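Local coordinates for hypothetical protein (Nostoc punctiforme, PDB 2O62) that is of unknown function but belongs to the DUF3598 family and pairs two calycin-like beta domains, the second related to an ATP synthase biogenesis factor, at residues Lys208-Val212 and Thr222-Lys226. Sequence-based numbering, arbitrary orientation.
With GOL (glycerol), chain J.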
loop_
_atom_site.group_PDB
_atom_site.type_symbol
_atom_site.label_atom_id
_atom_site.label_comp_id
_atom_site.label_asym_id
_atom_site.label_seq_id
_atom_site.Cartn_x
_atom_site.Cartn_y
_atom_site.Cartn_z
ATOM N N LYS A 208 1.351 4.695 -18.121
ATOM C CA LYS A 208 0.651 5.128 -16.913
ATOM C C LYS A 208 -0.830 5.201 -17.156
ATOM O O LYS A 208 -1.348 6.233 -17.568
ATOM C CB LYS A 208 1.206 6.467 -16.395
ATOM C CG LYS A 208 0.847 6.668 -14.884
ATOM C CD LYS A 208 1.723 7.715 -14.211
ATOM C CE LYS A 208 1.404 7.897 -12.714
ATOM N NZ LYS A 208 2.073 6.775 -11.922
ATOM N N GLN A 209 -1.484 4.047 -16.987
ATOM C CA GLN A 209 -2.936 3.873 -17.185
ATOM C C GLN A 209 -3.570 3.577 -15.836
ATOM O O GLN A 209 -3.748 2.420 -15.493
ATOM C CB GLN A 209 -3.174 2.711 -18.140
ATOM C CG GLN A 209 -2.781 3.040 -19.578
ATOM C CD GLN A 209 -3.713 4.003 -20.208
ATOM O OE1 GLN A 209 -4.918 3.739 -20.293
ATOM N NE2 GLN A 209 -3.179 5.121 -20.704
ATOM N N VAL A 210 -3.835 4.623 -15.047
ATOM C CA VAL A 210 -4.152 4.423 -13.624
ATOM C C VAL A 210 -5.087 5.465 -13.124
ATOM O O VAL A 210 -5.231 6.534 -13.732
ATOM C CB VAL A 210 -2.913 4.382 -12.687
ATOM C CG1 VAL A 210 -1.962 3.290 -13.043
ATOM C CG2 VAL A 210 -2.204 5.716 -12.638
ATOM N N GLN A 211 -5.801 5.135 -12.053
ATOM C CA GLN A 211 -6.541 6.146 -11.306
ATOM C C GLN A 211 -5.866 6.259 -9.975
ATOM O O GLN A 211 -5.473 5.259 -9.405
ATOM C CB GLN A 211 -8.034 5.809 -11.118
ATOM C CG GLN A 211 -8.379 4.585 -10.234
ATOM C CD GLN A 211 -9.813 4.708 -9.634
ATOM O OE1 GLN A 211 -10.764 4.882 -10.389
ATOM N NE2 GLN A 211 -9.943 4.696 -8.270
ATOM N N VAL A 212 -5.759 7.473 -9.444
ATOM C CA VAL A 212 -5.233 7.618 -8.067
ATOM C C VAL A 212 -6.362 8.129 -7.218
ATOM O O VAL A 212 -7.011 9.076 -7.603
ATOM C CB VAL A 212 -4.067 8.605 -7.999
ATOM C CG1 VAL A 212 -3.508 8.646 -6.591
ATOM C CG2 VAL A 212 -3.001 8.233 -8.988
ATOM N N THR A 222 -3.282 3.775 -5.887
ATOM C CA THR A 222 -3.110 3.882 -7.344
ATOM C C THR A 222 -3.442 2.520 -7.964
ATOM O O THR A 222 -2.868 1.508 -7.576
ATOM C CB THR A 222 -1.676 4.387 -7.711
ATOM O OG1 THR A 222 -1.505 5.691 -7.147
ATOM C CG2 THR A 222 -1.471 4.466 -9.208
ATOM N N SER A 223 -4.405 2.521 -8.874
ATOM C CA SER A 223 -5.022 1.331 -9.426
ATOM C C SER A 223 -4.957 1.335 -10.945
ATOM O O SER A 223 -5.311 2.346 -11.558
ATOM C CB SER A 223 -6.498 1.244 -9.073
ATOM O OG SER A 223 -6.660 1.283 -7.648
ATOM N N PRO A 224 -4.588 0.180 -11.550
ATOM C CA PRO A 224 -4.761 0.021 -13.000
ATOM C C PRO A 224 -6.187 0.387 -13.449
ATOM O O PRO A 224 -7.132 0.068 -12.765
ATOM C CB PRO A 224 -4.484 -1.480 -13.218
ATOM C CG PRO A 224 -3.704 -1.923 -12.024
ATOM C CD PRO A 224 -4.044 -1.036 -10.914
ATOM N N LEU A 225 -6.352 1.085 -14.568
ATOM C CA LEU A 225 -7.696 1.332 -15.071
ATOM C C LEU A 225 -8.393 0.020 -15.460
ATOM O O LEU A 225 -9.609 -0.092 -15.363
ATOM C CB LEU A 225 -7.669 2.286 -16.271
ATOM C CG LEU A 225 -7.222 3.710 -15.890
ATOM C CD1 LEU A 225 -7.028 4.596 -17.138
ATOM C CD2 LEU A 225 -8.193 4.349 -14.881
ATOM N N LYS A 226 -7.623 -0.944 -15.950
ATOM C CA LYS A 226 -8.165 -2.267 -16.260
ATOM C C LYS A 226 -7.040 -3.229 -16.236
ATOM O O LYS A 226 -6.025 -3.002 -16.884
ATOM C CB LYS A 226 -8.817 -2.352 -17.632
ATOM C CG LYS A 226 -9.566 -3.732 -17.881
ATOM C CD LYS A 226 -10.422 -3.756 -19.123
ATOM C CE LYS A 226 -11.496 -4.886 -19.121
ATOM N NZ LYS A 226 -10.892 -6.215 -18.949
HETATM C C1 GOL J . -11.049 0.688 -12.143
HETATM O O1 GOL J . -9.767 0.120 -12.105
HETATM C C2 GOL J . -11.078 2.179 -12.422
HETATM O O2 GOL J . -11.899 2.806 -11.458
HETATM C C3 GOL J . -11.751 2.420 -13.771
HETATM O O3 GOL J . -11.219 1.556 -14.757
HETATM O O HOH W 1 -4.905 -0.335 -17.035
HETATM O O HOH W 2 -7.499 3.907 -6.967
#
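In the beta hairpin of strands 210-214 and 219-224, Gln-211 and Ser-223 form an antiparallel hydrogen-bonded pair one pair in from the open end. Gln-211 N gives a bond of 2.9 Å to Ser-223 O, in the carbonyl plane, and Ser-223 N returns one of 3.0 Å to Gln-211 O. Beyond Pro-224, where the strand has ended, one more backbone bond follows: Leu-225 N to Gln-209 O, 3.1 Å, with the donor well above the carbonyl plane. Leu-225 then lies across the backbone of 209-211, its CG 3.6 Å from Val-210 N and CD2 4.0 Å from Gln-211 CB. The hairpin belongs to an antiparallel barrel of the calycin clan, and the Gln-211 and Ser-223 side chains leave it on the face that meets Leu-117 of the N-terminal sheet. Gln-211 CG sits between its own backbone N and carbonyl carbon (chi1 66°), and the chain extends from there to where OE1 accepts a hydrogen bond of 2.6 Å from O2 of a glycerol, probably from the crystallisation liquor. Its NE2 binds Pro-25 O and a water to which Ser-223 OG, itself bonded to Gln-109, also bonds. A leucine in place of Gln-211 would probably leave Pro-25 O, this water and the glycerol hydroxyl without their amide mate. On the other face, Thr-222 CG2 packs 3.7 Å from Val-210 CG2, while its OG1 lies against both methyls of Val-212, a side chain that also packs on Val-200 and Phe-202 of strand 199-202.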